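Local coordinates for Ras GTPase-activating-like protein (Schizosaccharomyces pombe, PDB 1P2X), which binds actin filaments through its calponin-homology domain, the part described here, and is required to build the contractile F-actin ring at the division site, at residues A[36-40]-A[41-45]. Residues are numbered along the deposited sequence; the frame is centred on the assembly and turned at random.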
ATOM      1  N   GLN A  36      -4.768  -2.957   6.298  1.00  9.55           N
ATOM      2  CA  GLN A  36      -5.139  -4.286   6.758  1.00 10.36           C
ATOM      3  C   GLN A  36      -5.796  -5.119   5.665  1.00 10.89           C
ATOM      4  O   GLN A  36      -5.672  -6.341   5.673  1.00 13.18           O
ATOM      5  CB  GLN A  36      -6.064  -4.197   7.983  1.00 12.00           C
ATOM      6  CG  GLN A  36      -5.374  -3.781   9.290  1.00  9.64           C
ATOM      7  CD  GLN A  36      -4.436  -4.844   9.849  1.00 11.43           C
ATOM      8  OE1 GLN A  36      -4.766  -6.030   9.869  1.00 15.75           O
ATOM      9  NE2 GLN A  36      -3.270  -4.420  10.321  1.00 11.36           N
ATOM     10  N   SER A  37      -6.484  -4.472   4.725  1.00 10.41           N
ATOM     11  CA  SER A  37      -7.154  -5.214   3.654  1.00 10.75           C
ATOM     12  C   SER A  37      -6.188  -5.780   2.614  1.00 10.01           C
ATOM     13  O   SER A  37      -6.569  -6.624   1.807  1.00 10.78           O
ATOM     14  CB  SER A  37      -8.211  -4.338   2.952  1.00 10.05           C
ATOM     15  OG  SER A  37      -7.615  -3.266   2.237  1.00  8.54           O
ATOM     16  N   LEU A  38      -4.941  -5.315   2.629  1.00 12.45           N
ATOM     17  CA  LEU A  38      -3.959  -5.780   1.656  1.00 11.56           C
ATOM     18  C   LEU A  38      -3.233  -7.019   2.146  1.00 10.51           C
ATOM     19  O   LEU A  38      -2.523  -7.665   1.385  1.00 12.55           O
ATOM     20  CB  LEU A  38      -2.930  -4.682   1.338  1.00  8.31           C
ATOM     21  CG  LEU A  38      -3.371  -3.364   0.694  1.00  7.16           C
ATOM     22  CD1 LEU A  38      -2.170  -2.399   0.636  1.00  7.08           C
ATOM     23  CD2 LEU A  38      -3.939  -3.595  -0.698  1.00  6.84           C
ATOM     24  N   ARG A  39      -3.411  -7.353   3.419  1.00 11.65           N
ATOM     25  CA  ARG A  39      -2.695  -8.489   4.000  1.00 11.85           C
ATOM     26  C   ARG A  39      -2.971  -9.846   3.326  1.00 11.79           C
ATOM     27  O   ARG A  39      -2.125 -10.739   3.365  1.00 12.52           O
ATOM     28  CB  ARG A  39      -2.960  -8.569   5.508  1.00  8.65           C
ATOM     29  CG  ARG A  39      -2.448  -7.352   6.273  1.00 11.59           C
ATOM     30  CD  ARG A  39      -2.737  -7.427   7.767  1.00 11.75           C
ATOM     31  NE  ARG A  39      -1.954  -8.465   8.442  1.00 13.30           N
ATOM     32  CZ  ARG A  39      -2.235  -8.938   9.650  1.00 15.56           C
ATOM     33  NH1 ARG A  39      -3.284  -8.467  10.311  1.00 14.99           N
ATOM     34  NH2 ARG A  39      -1.471  -9.879  10.202  1.00 15.46           N
ATOM     35  N   ASN A  40      -4.138 -10.004   2.708  1.00  9.37           N
ATOM     36  CA  ASN A  40      -4.451 -11.257   2.033  1.00 10.34           C
ATOM     37  C   ASN A  40      -3.858 -11.345   0.618  1.00 10.77           C
ATOM     38  O   ASN A  40      -3.972 -12.378  -0.039  1.00  9.68           O
ATOM     39  CB  ASN A  40      -5.972 -11.511   1.999  1.00 13.83           C
ATOM     40  CG  ASN A  40      -6.732 -10.529   1.109  1.00 12.84           C
ATOM     41  OD1 ASN A  40      -6.169  -9.895   0.220  1.00 15.94           O
ATOM     42  ND2 ASN A  40      -8.036 -10.436   1.337  1.00 13.59           N
ATOM     43  N   GLY A  41      -3.234 -10.262   0.160  1.00  9.53           N
ATOM     44  CA  GLY A  41      -2.558 -10.258  -1.126  1.00  8.62           C
ATOM     45  C   GLY A  41      -3.415 -10.221  -2.380  1.00  9.70           C
ATOM     46  O   GLY A  41      -2.881 -10.147  -3.482  1.00 10.16           O
ATOM     47  N   VAL A  42      -4.733 -10.268  -2.229  1.00  9.16           N
ATOM     48  CA  VAL A  42      -5.614 -10.247  -3.393  1.00  7.68           C
ATOM     49  C   VAL A  42      -5.479  -8.971  -4.230  1.00  7.13           C
ATOM     50  O   VAL A  42      -5.269  -9.040  -5.439  1.00  6.25           O
ATOM     51  CB  VAL A  42      -7.098 -10.448  -2.996  1.00  9.78           C
ATOM     52  CG1 VAL A  42      -7.999 -10.248  -4.208  1.00  4.68           C
ATOM     53  CG2 VAL A  42      -7.301 -11.862  -2.424  1.00  4.12           C
ATOM     54  N   VAL A  43      -5.607  -7.810  -3.601  1.00  7.98           N
ATOM     55  CA  VAL A  43      -5.505  -6.553  -4.335  1.00  8.33           C
ATOM     56  C   VAL A  43      -4.166  -6.429  -5.063  1.00  9.71           C
ATOM     57  O   VAL A  43      -4.114  -6.043  -6.232  1.00 10.25           O
ATOM     58  CB  VAL A  43      -5.690  -5.341  -3.391  1.00 12.30           C
ATOM     59  CG1 VAL A  43      -5.268  -4.048  -4.085  1.00 10.21           C
ATOM     60  CG2 VAL A  43      -7.141  -5.253  -2.949  1.00 11.20           C
ATOM     61  N   LEU A  44      -3.087  -6.759  -4.364  1.00  9.26           N
ATOM     62  CA  LEU A  44      -1.755  -6.672  -4.929  1.00  9.90           C
ATOM     63  C   LEU A  44      -1.583  -7.648  -6.098  1.00 11.83           C
ATOM     64  O   LEU A  44      -0.972  -7.300  -7.111  1.00 11.44           O
ATOM     65  CB  LEU A  44      -0.712  -6.942  -3.847  1.00  8.37           C
ATOM     66  CG  LEU A  44      -0.604  -5.872  -2.746  1.00 11.60           C
ATOM     67  CD1 LEU A  44       0.357  -6.328  -1.668  1.00  7.00           C
ATOM     68  CD2 LEU A  44      -0.131  -4.541  -3.363  1.00  8.83           C
ATOM     69  N   ALA A  45      -2.129  -8.856  -5.966  1.00 10.51           N
ATOM     70  CA  ALA A  45      -2.032  -9.851  -7.034  1.00 11.53           C
ATOM     71  C   ALA A  45      -2.844  -9.396  -8.237  1.00 12.06           C
ATOM     72  O   ALA A  45      -2.433  -9.574  -9.388  1.00 10.23           O
ATOM     73  CB  ALA A  45      -2.525 -11.207  -6.544  1.00 13.67           C
TER
HETATM   74  O   HOH W   1      -5.961  -7.298  -0.712  1.00  6.24           O
HETATM   75  O   HOH W   2      -3.328  -7.178  -1.157  1.00  7.12           O
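Asn40 and Val42 meet where the chain turns out of helix 34-37 and enters helix 42-47 of the calponin-homology domain. OD1 of Asn40 accepts the backbone N-H of Val42 at 2.9 Å; the bond is fairly straight at the hydrogen (161°), although the donor lies tilted from the amide plane. With chi1 at 68°, CG sits between the backbone N and the carbonyl carbon, which turns OD1 forward over the start of the new helix. The residue between them, Gly41, occupies the N-cap and closes a type I turn by donating its N-H to Leu38 O at 3.0 Å. Its phi of 74° is easy for glycine, and a CB there would run into Asn40 O. Having no side chain, Gly41 cannot offer an acceptor of its own; Asn40, one residue earlier, supplies it.

Packing is tightest on the inner side. CD2 of buried Leu38 lies 3.7 Å from CB of partly exposed Val43, and Leu38 also rests on Val105 and Ile109 of helix 102-117. Two waters bridge the turn and the helix start: one donates to both Ser37 O and Asn40 OD1 and accepts from Val43 N at 3.0 Å, while a second links Leu38 O to Leu44 N. The looser, partly exposed side is formed by the amide of Asn40 and by Val42, whose CB lies 3.4 Å from OD1 of Asn40. The side chain of Arg39 leaves the backbone away from the helix, and its guanidinium is held by the backbone oxygens of Ile96 and Tyr97 and, at its edge, by Gln36 OE1.

Were Asn40 an alanine, Val42 N would probably lose its side-chain acceptor and the first water one of its three partners. Early N-H groups of a helix lack acceptors from a preceding turn; here an amide oxygen and two waters serve Val42, Val43 and Leu44, so the first three N-H groups of the helix each have an acceptor.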